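Local coordinates for protein DNA polymerase III, beta subunit (Thermotoga maritima, PDB 1VPK) that probably tethers DNA polymerases and other proteins to DNA for processive synthesis, as a ring-shaped head-to-tail homodimer around the DNA, at residues G44-V49 with Y55-D60; T63-T68 with M210-N215; V150-F155 with Y368-M373; L177-A182 with L188-E193. All coordinates share one frame; numbering follows the deposited sequence.

Contact 1: residues G44-V49 with Y55-D60; sequences GFLFEV and YICATD
L46 and C57 face each other as a hydrogen-bonded antiparallel pair, and each uses both its backbone N-H and its carbonyl on the other. C57 N gives to L46 O at 2.8 Å. L46 N gives to C57 O at 2.9 Å, in a more bent bond of 141° at the hydrogen. E48 and Y55 repeat the arrangement, and both of their bonds are nearly straight. Three of these carbonyls also meet a CA-H group: C57 O that of F45, L46 O that of I56, and Y55 O that of F47. At the far end a water lies 2.7 Å from G44 O and accepts from T59 N at 2.8 Å. The backbones of F45 and F47 bond outward to strand 78-83, and those of I56 and A58 to strand 63-68. This is a beta hairpin of the N-terminal domain, in an antiparallel sheet that continues into the central domain.

On the face of F47 and I56, I56 CG1 makes a CH-pi contact over the F47 ring, 4.2 Å from its centroid. F47 CG lies anti to the carbonyl carbon (chi1 -80°), and the ring stands alongside I56. I26 of helix 19-29 packs on both. On the other face L46 CB meets C57 CB at 3.9 Å. Backbone hydrogen bonds and one water therefore do the polar work, and the side chains add apolar packing.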
loop_
_atom_site.group_PDB
_atom_site.type_symbol
_atom_site.label_atom_id
_atom_site.label_comp_id
_atom_site.label_asym_id
_atom_site.label_seq_id
_atom_site.Cartn_x
_atom_site.Cartn_y
_atom_site.Cartn_z
ATOM N N GLY A 44 15.742 12.050 17.720
ATOM C CA GLY A 44 16.690 12.648 16.799
ATOM C C GLY A 44 18.021 11.907 16.690
ATOM O O GLY A 44 18.365 11.078 17.567
ATOM N N PHE A 45 18.758 12.202 15.597
ATOM C CA PHE A 45 20.123 11.723 15.400
ATOM C C PHE A 45 21.098 12.652 16.074
ATOM O O PHE A 45 21.026 13.890 15.905
ATOM C CB PHE A 45 20.515 11.692 13.906
ATOM C CG PHE A 45 19.696 10.769 13.101
ATOM C CD1 PHE A 45 19.963 9.411 13.121
ATOM C CD2 PHE A 45 18.697 11.244 12.293
ATOM C CE1 PHE A 45 19.216 8.522 12.359
ATOM C CE2 PHE A 45 17.917 10.361 11.530
ATOM C CZ PHE A 45 18.161 8.997 11.595
ATOM N N LEU A 46 22.049 12.079 16.784
ATOM C CA LEU A 46 23.241 12.829 17.168
ATOM C C LEU A 46 24.190 12.940 15.970
ATOM O O LEU A 46 24.579 11.929 15.410
ATOM C CB LEU A 46 23.975 12.130 18.325
ATOM C CG LEU A 46 25.256 12.830 18.805
ATOM C CD1 LEU A 46 24.951 14.025 19.597
ATOM C CD2 LEU A 46 26.078 11.897 19.630
ATOM N N PHE A 47 24.567 14.171 15.599
ATOM C CA PHE A 47 25.657 14.425 14.654
ATOM C C PHE A 47 26.803 14.945 15.512
ATOM O O PHE A 47 26.651 15.925 16.249
ATOM C CB PHE A 47 25.305 15.492 13.610
ATOM C CG PHE A 47 24.454 15.005 12.453
ATOM C CD1 PHE A 47 23.533 13.997 12.598
ATOM C CD2 PHE A 47 24.571 15.610 11.230
ATOM C CE1 PHE A 47 22.749 13.570 11.559
ATOM C CE2 PHE A 47 23.774 15.175 10.118
ATOM C CZ PHE A 47 22.879 14.172 10.276
ATOM N N GLU A 48 27.957 14.289 15.414
ATOM C CA GLU A 48 29.128 14.717 16.125
ATOM C C GLU A 48 30.342 14.774 15.202
ATOM O O GLU A 48 30.663 13.799 14.540
ATOM C CB GLU A 48 29.412 13.752 17.258
ATOM C CG GLU A 48 30.470 14.258 18.165
ATOM C CD GLU A 48 30.618 13.469 19.450
ATOM O OE1 GLU A 48 30.011 12.370 19.584
ATOM O OE2 GLU A 48 31.371 13.986 20.309
ATOM N N VAL A 49 30.994 15.927 15.171
ATOM C CA VAL A 49 32.225 16.143 14.437
ATOM C C VAL A 49 33.304 16.521 15.452
ATOM O O VAL A 49 33.135 17.481 16.206
ATOM C CB VAL A 49 32.034 17.230 13.349
ATOM C CG1 VAL A 49 33.353 17.600 12.686
ATOM C CG2 VAL A 49 31.044 16.740 12.324
ATOM N N TYR A 55 30.567 11.320 13.234
ATOM C CA TYR A 55 29.680 10.214 13.663
ATOM C C TYR A 55 28.204 10.667 13.647
ATOM O O TYR A 55 27.861 11.828 14.024
ATOM C CB TYR A 55 29.983 9.790 15.104
ATOM C CG TYR A 55 31.411 9.469 15.355
ATOM C CD1 TYR A 55 31.931 8.261 14.971
ATOM C CD2 TYR A 55 32.249 10.380 15.982
ATOM C CE1 TYR A 55 33.250 7.969 15.182
ATOM C CE2 TYR A 55 33.568 10.080 16.207
ATOM C CZ TYR A 55 34.055 8.879 15.793
ATOM O OH TYR A 55 35.360 8.554 16.010
ATOM N N ILE A 56 27.356 9.748 13.210
ATOM C CA ILE A 56 25.903 9.863 13.370
ATOM C C ILE A 56 25.450 8.741 14.333
ATOM O O ILE A 56 25.798 7.555 14.114
ATOM C CB ILE A 56 25.215 9.689 12.041
ATOM C CG1 ILE A 56 25.546 10.903 11.135
ATOM C CG2 ILE A 56 23.713 9.513 12.215
ATOM C CD1 ILE A 56 25.157 10.700 9.650
ATOM N N CYS A 57 24.720 9.124 15.392
ATOM C CA CYS A 57 24.216 8.157 16.393
ATOM C C CYS A 57 22.697 8.218 16.582
ATOM O O CYS A 57 22.048 9.254 16.334
ATOM C CB CYS A 57 24.876 8.380 17.736
ATOM S SG CYS A 57 26.689 8.359 17.699
ATOM N N ALA A 58 22.142 7.113 17.047
ATOM C CA ALA A 58 20.730 7.088 17.463
ATOM C C ALA A 58 20.623 6.085 18.600
ATOM O O ALA A 58 21.353 5.071 18.624
ATOM C CB ALA A 58 19.897 6.651 16.347
ATOM N N THR A 59 19.748 6.370 19.554
ATOM C CA THR A 59 19.441 5.416 20.592
ATOM C C THR A 59 18.044 5.661 21.132
ATOM O O THR A 59 17.553 6.794 21.137
ATOM C CB THR A 59 20.458 5.501 21.739
ATOM O OG1 THR A 59 20.251 4.406 22.643
ATOM C CG2 THR A 59 20.320 6.824 22.558
ATOM N N ASP A 60 17.463 4.601 21.649
ATOM C CA ASP A 60 16.310 4.667 22.533
ATOM C C ASP A 60 16.621 4.168 23.927
ATOM O O ASP A 60 15.731 3.844 24.668
ATOM C CB ASP A 60 15.178 3.835 21.951
ATOM C CG ASP A 60 15.507 2.362 21.851
ATOM O OD1 ASP A 60 16.514 1.896 22.426
ATOM O OD2 ASP A 60 14.733 1.649 21.178
HETATM O O HOH W 1 18.363 8.802 19.083
#

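Contact 2: residues T63-T68 with M210-N215; sequences TGVKAT and MKEVQN
E212 reaches from helix 207-218 of the central domain to T63 and V65 on strand 63-68 of the N-terminal domain. The contact belongs to the junction of two domains of the same family fold. Their sheets run together where strand 63-68 pairs with strand 241-246, and the helix packs against this join.

The two segments touch by van der Waals contact. T63 CG2 lies 3.9 Å from E212 CG. V65 and E212 come from opposite directions, and V65 CG2 lies 4.0 Å from E212 CG and 3.3 Å from E212 OE2. A bend at chi2 (55°) turns the glutamate chain and lays the carboxylate against this methyl group.

Polar bonds around the segments cross the junction: T63 OG1 pairs with S209 OG, just before M210. The buried E212 carboxylate is served by N215, one turn along the helix, and OE1 has a weak bond from K31 N. An alanine at E212 would take away one acceptor of N215 ND2 and would probably open a gap beside the T63 and V65 methyls. N215 ND2 also donates to T27 O. Its bond to E212 OE1, 3.2 Å long, arrives on the syn side, 34° out of the carboxylate plane.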
loop_
_atom_site.group_PDB
_atom_site.type_symbol
_atom_site.label_atom_id
_atom_site.label_comp_id
_atom_site.label_asym_id
_atom_site.label_seq_id
_atom_site.Cartn_x
_atom_site.Cartn_y
_atom_site.Cartn_z
ATOM N N THR A 63 18.608 0.085 22.473
ATOM C CA THR A 63 19.500 -0.094 21.316
ATOM C C THR A 63 20.244 1.246 21.048
ATOM O O THR A 63 19.631 2.316 21.115
ATOM C CB THR A 63 18.685 -0.505 20.036
ATOM O OG1 THR A 63 17.830 -1.624 20.287
ATOM C CG2 THR A 63 19.633 -0.805 18.816
ATOM N N GLY A 64 21.536 1.192 20.773
ATOM C CA GLY A 64 22.341 2.348 20.389
ATOM C C GLY A 64 23.164 2.028 19.166
ATOM O O GLY A 64 23.687 0.883 19.010
ATOM N N VAL A 65 23.266 2.992 18.259
ATOM C CA VAL A 65 24.021 2.819 17.032
ATOM C C VAL A 65 24.955 3.986 16.906
ATOM O O VAL A 65 24.515 5.130 17.060
ATOM C CB VAL A 65 23.136 2.867 15.809
ATOM C CG1 VAL A 65 24.013 2.757 14.509
ATOM C CG2 VAL A 65 22.128 1.772 15.836
ATOM N N LYS A 66 26.229 3.703 16.646
ATOM C CA LYS A 66 27.240 4.728 16.387
ATOM C C LYS A 66 27.823 4.385 15.009
ATOM O O LYS A 66 28.508 3.364 14.846
ATOM C CB LYS A 66 28.323 4.689 17.464
ATOM C CG LYS A 66 29.341 5.828 17.375
ATOM C CD LYS A 66 30.430 5.744 18.446
ATOM C CE LYS A 66 31.253 7.005 18.443
ATOM N NZ LYS A 66 32.319 7.060 19.513
ATOM N N ALA A 67 27.488 5.220 14.021
ATOM C CA ALA A 67 27.909 5.064 12.649
ATOM C C ALA A 67 29.008 6.075 12.329
ATOM O O ALA A 67 28.842 7.320 12.496
ATOM C CB ALA A 67 26.709 5.273 11.754
ATOM N N THR A 68 30.147 5.560 11.876
ATOM C CA THR A 68 31.228 6.416 11.410
ATOM C C THR A 68 30.957 6.762 9.925
ATOM O O THR A 68 30.734 5.869 9.101
ATOM C CB THR A 68 32.558 5.744 11.660
ATOM O OG1 THR A 68 32.685 5.531 13.075
ATOM C CG2 THR A 68 33.726 6.601 11.202
ATOM N N MET A 210 15.919 -6.154 17.253
ATOM C CA MET A 210 16.001 -7.043 16.098
ATOM C C MET A 210 15.684 -6.440 14.752
ATOM O O MET A 210 16.307 -6.812 13.756
ATOM C CB MET A 210 15.131 -8.283 16.362
ATOM C CG MET A 210 15.722 -9.173 17.445
ATOM S SD MET A 210 17.370 -9.787 17.072
ATOM C CE MET A 210 17.161 -10.779 15.573
ATOM N N LYS A 211 14.753 -5.484 14.733
ATOM C CA LYS A 211 14.471 -4.687 13.556
ATOM C C LYS A 211 15.648 -3.769 13.171
ATOM O O LYS A 211 15.907 -3.498 11.978
ATOM C CB LYS A 211 13.185 -3.894 13.781
ATOM C CG LYS A 211 11.939 -4.831 13.787
ATOM C CD LYS A 211 10.625 -4.056 13.897
ATOM C CE LYS A 211 9.323 -4.940 14.133
ATOM N NZ LYS A 211 8.293 -4.117 14.942
ATOM N N GLU A 212 16.396 -3.321 14.169
ATOM C CA GLU A 212 17.605 -2.581 13.877
ATOM C C GLU A 212 18.657 -3.565 13.343
ATOM O O GLU A 212 19.366 -3.234 12.416
ATOM C CB GLU A 212 18.099 -1.774 15.096
ATOM C CG GLU A 212 19.433 -1.078 14.886
ATOM C CD GLU A 212 19.525 -0.150 13.668
ATOM O OE1 GLU A 212 18.521 0.315 13.069
ATOM O OE2 GLU A 212 20.662 0.198 13.336
ATOM N N VAL A 213 18.738 -4.766 13.900
ATOM C CA VAL A 213 19.690 -5.777 13.399
ATOM C C VAL A 213 19.444 -6.000 11.907
ATOM O O VAL A 213 20.387 -5.912 11.091
ATOM C CB VAL A 213 19.604 -7.101 14.211
ATOM C CG1 VAL A 213 20.353 -8.229 13.533
ATOM C CG2 VAL A 213 20.196 -6.884 15.599
ATOM N N GLN A 214 18.168 -6.194 11.559
ATOM C CA GLN A 214 17.758 -6.443 10.197
ATOM C C GLN A 214 18.122 -5.238 9.314
ATOM O O GLN A 214 18.557 -5.381 8.162
ATOM C CB GLN A 214 16.257 -6.615 10.125
ATOM C CG GLN A 214 15.713 -7.967 10.342
ATOM C CD GLN A 214 14.300 -8.048 9.768
ATOM O OE1 GLN A 214 13.403 -7.294 10.186
ATOM N NE2 GLN A 214 14.111 -8.915 8.783
ATOM N N ASN A 215 17.903 -4.045 9.848
ATOM C CA ASN A 215 18.181 -2.804 9.128
ATOM C C ASN A 215 19.670 -2.709 8.789
ATOM O O ASN A 215 20.071 -2.343 7.673
ATOM C CB ASN A 215 17.761 -1.619 10.008
ATOM C CG ASN A 215 17.847 -0.316 9.297
ATOM O OD1 ASN A 215 17.342 -0.172 8.186
ATOM N ND2 ASN A 215 18.466 0.663 9.937
#

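Contact 3: residues V150-F155 with Y368-M373; sequences VEKVIF and YLYIVM
K152 meets both Y368 and Y370, and its side chain crosses theirs at about a right angle. Its CB lies 3.7 Å from Y370 OH, and CG follows at 4.0 Å from the same oxygen. Beyond CG the chain is extended and runs over to Y368. CD is modelled too close to Y368 CE2 for two carbons, so that approach is doubtful. At the tip, NZ stands over a face of the Y368 ring, 4.3 Å from its centroid, a cation-pi contact that is also doubtful, since Y368 has two deposited conformers. Weak, long ion pairs link NZ to E148 and E343.

Here the end of helix 143-153, in the central domain, lies over strand 368-372 of the C-terminal domain. Y368 OH is hydrogen-bonded to E193 OE2 in the neighbouring strand. Y370 OH donates to K152 O at 2.9 Å, tilted 19° from the carbonyl plane, and that oxygen lies at the edge of the tyrosine ring. A phenylalanine in place of Y370 would lack this hydroxyl and would probably leave K152 O without its donor from the strand. F155 CE1 touches Y370 CE1 at 3.7 Å, with the two ring planes 35° apart. The ring of H341 stacks with F155.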
loop_
_atom_site.group_PDB
_atom_site.type_symbol
_atom_site.label_atom_id
_atom_site.label_comp_id
_atom_site.label_asym_id
_atom_site.label_seq_id
_atom_site.Cartn_x
_atom_site.Cartn_y
_atom_site.Cartn_z
ATOM N N VAL A 150 17.264 -14.234 10.208
ATOM C CA VAL A 150 16.423 -13.300 10.963
ATOM C C VAL A 150 15.050 -13.190 10.291
ATOM O O VAL A 150 14.009 -13.268 10.957
ATOM C CB VAL A 150 17.095 -11.920 11.127
ATOM C CG1 VAL A 150 16.135 -10.905 11.720
ATOM C CG2 VAL A 150 18.332 -12.018 12.039
ATOM N N GLU A 151 15.060 -13.039 8.983
ATOM C CA GLU A 151 13.855 -12.877 8.193
ATOM C C GLU A 151 12.938 -14.137 8.273
ATOM O O GLU A 151 11.710 -14.039 8.173
ATOM C CB GLU A 151 14.265 -12.589 6.740
ATOM C CG GLU A 151 13.125 -12.609 5.684
ATOM N N LYS A 152 13.544 -15.309 8.458
ATOM C CA LYS A 152 12.773 -16.545 8.532
ATOM C C LYS A 152 12.084 -16.724 9.875
ATOM O O LYS A 152 11.177 -17.529 9.972
ATOM C CB LYS A 152 13.648 -17.755 8.121
ATOM C CG LYS A 152 13.662 -17.912 6.624
ATOM C CD LYS A 152 14.541 -19.009 6.124
ATOM C CE LYS A 152 14.562 -18.981 4.567
ATOM N NZ LYS A 152 14.971 -20.292 3.922
ATOM N N VAL A 153 12.443 -15.936 10.892
ATOM C CA VAL A 153 11.811 -16.076 12.200
ATOM C C VAL A 153 11.081 -14.857 12.753
ATOM O O VAL A 153 10.157 -15.036 13.524
ATOM C CB VAL A 153 12.815 -16.541 13.319
ATOM C CG1 VAL A 153 13.597 -17.840 12.865
ATOM C CG2 VAL A 153 13.751 -15.438 13.712
ATOM N N ILE A 154 11.526 -13.638 12.398
ATOM C CA ILE A 154 11.123 -12.436 13.136
ATOM C C ILE A 154 9.620 -12.167 13.106
ATOM O O ILE A 154 9.078 -11.638 14.048
ATOM C CB ILE A 154 11.932 -11.166 12.687
ATOM C CG1 ILE A 154 11.822 -10.065 13.755
ATOM C CG2 ILE A 154 11.525 -10.716 11.262
ATOM C CD1 ILE A 154 12.849 -8.979 13.573
ATOM N N PHE A 155 8.953 -12.571 12.043
ATOM C CA PHE A 155 7.496 -12.446 11.943
ATOM C C PHE A 155 6.671 -13.143 13.024
ATOM O O PHE A 155 5.509 -12.813 13.216
ATOM C CB PHE A 155 6.983 -12.941 10.598
ATOM C CG PHE A 155 6.905 -14.455 10.492
ATOM C CD1 PHE A 155 8.011 -15.198 10.070
ATOM C CD2 PHE A 155 5.720 -15.118 10.750
ATOM C CE1 PHE A 155 7.925 -16.548 9.954
ATOM C CE2 PHE A 155 5.629 -16.490 10.646
ATOM C CZ PHE A 155 6.743 -17.202 10.239
ATOM N N TYR A 368 15.146 -25.271 9.395
ATOM C CA TYR A 368 14.012 -24.346 9.462
ATOM C C TYR A 368 12.719 -25.055 9.813
ATOM O O TYR A 368 12.357 -26.046 9.163
ATOM C CB TYR A 368 13.870 -23.584 8.136
ATOM C CG TYR A 368 15.071 -22.702 7.900
ATOM C CD1 TYR A 368 16.213 -23.197 7.263
ATOM C CD2 TYR A 368 15.103 -21.407 8.390
ATOM C CE1 TYR A 368 17.331 -22.408 7.093
ATOM C CE2 TYR A 368 16.222 -20.604 8.217
ATOM C CZ TYR A 368 17.331 -21.114 7.575
ATOM O OH TYR A 368 18.419 -20.319 7.401
ATOM N N LEU A 369 12.012 -24.568 10.840
ATOM C CA LEU A 369 10.736 -25.177 11.191
ATOM C C LEU A 369 9.806 -24.206 11.910
ATOM O O LEU A 369 10.243 -23.229 12.568
ATOM C CB LEU A 369 10.915 -26.437 12.021
ATOM C CG LEU A 369 11.245 -26.387 13.501
ATOM C CD1 LEU A 369 10.047 -26.079 14.377
ATOM C CD2 LEU A 369 11.796 -27.704 13.887
ATOM N N TYR A 370 8.526 -24.479 11.738
ATOM C CA TYR A 370 7.450 -23.623 12.229
ATOM C C TYR A 370 6.471 -24.447 12.995
ATOM O O TYR A 370 6.190 -25.528 12.597
ATOM C CB TYR A 370 6.748 -22.897 11.059
ATOM C CG TYR A 370 7.762 -22.088 10.308
ATOM C CD1 TYR A 370 8.088 -20.807 10.720
ATOM C CD2 TYR A 370 8.463 -22.633 9.221
ATOM C CE1 TYR A 370 9.089 -20.056 10.037
ATOM C CE2 TYR A 370 9.439 -21.889 8.537
ATOM C CZ TYR A 370 9.749 -20.627 8.962
ATOM O OH TYR A 370 10.681 -19.880 8.315
ATOM N N ILE A 371 5.928 -23.899 14.074
ATOM C CA ILE A 371 4.897 -24.558 14.898
ATOM C C ILE A 371 3.681 -23.608 14.916
ATOM O O ILE A 371 3.851 -22.364 15.045
ATOM C CB ILE A 371 5.381 -24.783 16.368
ATOM C CG1 ILE A 371 6.683 -25.617 16.413
ATOM C CG2 ILE A 371 4.262 -25.397 17.222
ATOM C CD1 ILE A 371 6.498 -27.034 16.062
ATOM N N VAL A 372 2.489 -24.165 14.680
ATOM C CA VAL A 372 1.223 -23.450 14.845
ATOM C C VAL A 372 0.336 -24.275 15.792
ATOM O O VAL A 372 0.197 -25.481 15.634
ATOM C CB VAL A 372 0.506 -23.205 13.489
ATOM C CG1 VAL A 372 -0.673 -22.243 13.664
ATOM C CG2 VAL A 372 1.452 -22.577 12.461
ATOM N N MET A 373 -0.234 -23.626 16.801
ATOM C CA MET A 373 -1.109 -24.268 17.756
ATOM C C MET A 373 -2.494 -24.287 17.122
ATOM O O MET A 373 -2.853 -23.344 16.419
ATOM C CB MET A 373 -1.158 -23.438 19.042
ATOM C CG MET A 373 0.217 -23.204 19.696
ATOM S SD MET A 373 1.100 -24.698 20.221
ATOM C CE MET A 373 -0.243 -25.503 21.127
#

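Contact 4: residues L177-A182 with L188-E193; sequences LLRLVA and LALAEE
R179 and E192 hold the partly exposed side of this beta hairpin, while L180 and A191 belong to its buried side. The strands are joined by six backbone hydrogen bonds, two each for the pairs L178 with E193, L180 with A191, and A182 with A189. All are close to straight.

The mostly buried face carries L178, L180, A182, A189 and A191, with the partly exposed E193 at its end. The three small alanines make room for helix 143-153, which packs on this face: L178 touches L146, L180 touches V150 and A191 touches V153. Across the two strands the contact is mostly backbone here, because the alanines are short and L178 and L180 pack on the helix.

The other face has more contact between side chains. At its inner end V181 CG1 meets L188 CD1 at 3.9 Å, and Y255 packs on both residues. L190 CD1 lies over one face of the R179 guanidinium, 4.0 Å from NH1. Toward the solvent, R179 grips a single oxygen side-on: NE is 2.7 Å and NH2 2.8 Å from E192 OE1. NE comes to its anti side and NH2 to its syn side, with the guanidinium and carboxylate planes 19° apart. A bend at chi3 (-67°) turns the arginine toward the glutamate. L177 CD1 closes the other flank, 3.5 Å from E192 CG.

R179 NH1 is bonded to Y255 OH. The guanidinium is therefore held at three nitrogens and backed by a leucine, which should fix its rotation and keep the salt bridge in place despite its partial exposure.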
loop_
_atom_site.group_PDB
_atom_site.type_symbol
_atom_site.label_atom_id
_atom_site.label_comp_id
_atom_site.label_asym_id
_atom_site.label_seq_id
_atom_site.Cartn_x
_atom_site.Cartn_y
_atom_site.Cartn_z
ATOM N N LEU A 177 27.434 -23.343 15.763
ATOM C CA LEU A 177 25.971 -23.452 15.564
ATOM C C LEU A 177 25.237 -22.265 16.174
ATOM O O LEU A 177 25.501 -21.895 17.319
ATOM C CB LEU A 177 25.422 -24.745 16.184
ATOM C CG LEU A 177 23.998 -25.243 15.897
ATOM C CD1 LEU A 177 23.850 -25.573 14.424
ATOM C CD2 LEU A 177 23.688 -26.526 16.710
ATOM N N LEU A 178 24.312 -21.697 15.399
ATOM C CA LEU A 178 23.431 -20.636 15.851
ATOM C C LEU A 178 22.016 -21.004 15.507
ATOM O O LEU A 178 21.726 -21.435 14.389
ATOM C CB LEU A 178 23.751 -19.314 15.138
ATOM C CG LEU A 178 22.824 -18.120 15.359
ATOM C CD1 LEU A 178 22.965 -17.627 16.769
ATOM C CD2 LEU A 178 23.155 -16.984 14.396
ATOM N N ARG A 179 21.145 -20.807 16.484
ATOM C CA ARG A 179 19.720 -20.980 16.331
ATOM C C ARG A 179 19.052 -19.720 16.800
ATOM O O ARG A 179 19.397 -19.179 17.833
ATOM C CB ARG A 179 19.232 -22.149 17.186
ATOM C CG ARG A 179 17.720 -22.366 17.201
ATOM C CD ARG A 179 17.294 -23.520 18.153
ATOM N NE ARG A 179 17.722 -24.845 17.723
ATOM C CZ ARG A 179 17.305 -25.983 18.308
ATOM N NH1 ARG A 179 16.441 -25.950 19.309
ATOM N NH2 ARG A 179 17.717 -27.137 17.873
ATOM N N LEU A 180 18.066 -19.290 16.023
ATOM C CA LEU A 180 17.202 -18.220 16.361
ATOM C C LEU A 180 15.789 -18.729 16.517
ATOM O O LEU A 180 15.347 -19.558 15.731
ATOM C CB LEU A 180 17.214 -17.188 15.240
ATOM C CG LEU A 180 18.519 -16.481 14.914
ATOM C CD1 LEU A 180 18.237 -15.391 13.838
ATOM C CD2 LEU A 180 19.137 -15.877 16.191
ATOM N N VAL A 181 15.081 -18.211 17.518
ATOM C CA VAL A 181 13.715 -18.635 17.805
ATOM C C VAL A 181 12.851 -17.432 18.112
ATOM O O VAL A 181 13.268 -16.535 18.807
ATOM C CB VAL A 181 13.637 -19.594 19.021
ATOM C CG1 VAL A 181 12.255 -20.308 19.075
ATOM C CG2 VAL A 181 14.700 -20.644 18.931
ATOM N N ALA A 182 11.634 -17.439 17.603
ATOM C CA ALA A 182 10.676 -16.403 17.935
ATOM C C ALA A 182 9.316 -17.026 18.042
ATOM O O ALA A 182 9.003 -17.982 17.302
ATOM C CB ALA A 182 10.673 -15.277 16.853
ATOM N N LEU A 188 5.359 -20.306 16.383
ATOM C CA LEU A 188 6.771 -20.253 16.650
ATOM C C LEU A 188 7.518 -20.513 15.349
ATOM O O LEU A 188 7.083 -21.321 14.508
ATOM C CB LEU A 188 7.115 -21.293 17.707
ATOM C CG LEU A 188 8.609 -21.548 18.002
ATOM C CD1 LEU A 188 8.779 -22.011 19.437
ATOM C CD2 LEU A 188 9.158 -22.620 17.078
ATOM N N ALA A 189 8.615 -19.803 15.189
ATOM C CA ALA A 189 9.526 -19.978 14.070
ATOM C C ALA A 189 10.912 -20.275 14.621
ATOM O O ALA A 189 11.344 -19.641 15.587
ATOM C CB ALA A 189 9.588 -18.703 13.223
ATOM N N LEU A 190 11.598 -21.222 13.983
ATOM C CA LEU A 190 12.927 -21.571 14.386
ATOM C C LEU A 190 13.842 -21.723 13.172
ATOM O O LEU A 190 13.458 -22.373 12.227
ATOM C CB LEU A 190 12.861 -22.902 15.132
ATOM C CG LEU A 190 14.120 -23.468 15.774
ATOM C CD1 LEU A 190 13.682 -24.393 16.912
ATOM C CD2 LEU A 190 14.981 -24.258 14.761
ATOM N N ALA A 191 15.058 -21.176 13.266
ATOM C CA ALA A 191 16.064 -21.263 12.205
ATOM C C ALA A 191 17.394 -21.645 12.872
ATOM O O ALA A 191 17.751 -21.088 13.933
ATOM C CB ALA A 191 16.208 -19.871 11.483
ATOM N N GLU A 192 18.127 -22.562 12.254
ATOM C CA GLU A 192 19.412 -23.002 12.780
ATOM C C GLU A 192 20.407 -23.206 11.634
ATOM O O GLU A 192 20.071 -23.813 10.601
ATOM C CB GLU A 192 19.203 -24.308 13.536
ATOM C CG GLU A 192 20.421 -24.920 14.157
ATOM C CD GLU A 192 20.061 -26.165 14.943
ATOM O OE1 GLU A 192 19.606 -26.000 16.095
ATOM O OE2 GLU A 192 20.219 -27.276 14.406
ATOM N N GLU A 193 21.633 -22.721 11.807
ATOM C CA GLU A 193 22.654 -22.883 10.770
ATOM C C GLU A 193 24.009 -23.104 11.400
ATOM O O GLU A 193 24.357 -22.512 12.448
ATOM C CB GLU A 193 22.761 -21.612 9.905
ATOM C CG GLU A 193 21.531 -21.299 9.049
ATOM C CD GLU A 193 21.474 -22.111 7.798
ATOM O OE1 GLU A 193 22.424 -22.871 7.546
ATOM O OE2 GLU A 193 20.476 -21.982 7.057
#

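Overall arrangement
Contact 1 lies in the N-terminal domain and contact 2 joins it to the central one; their centres are 12 Å apart. Both reach one sheet, which strand 63-68 passes on to the central domain. The centres of contacts 3 and 4 are 8 Å apart, and both reach the next sheet, where strands 187-194 and 368-372 join the central domain to the C-terminal one. Q214 and M210 of contact 2 pack on V150 and I154 of contact 3, which puts helices 207-218 and 143-153 side by side. Contact 1 closes first along the chain; the segments of contacts 2 and 3 alternate, and contact 4 falls within both spans. Together they tie three domains into one ring subunit.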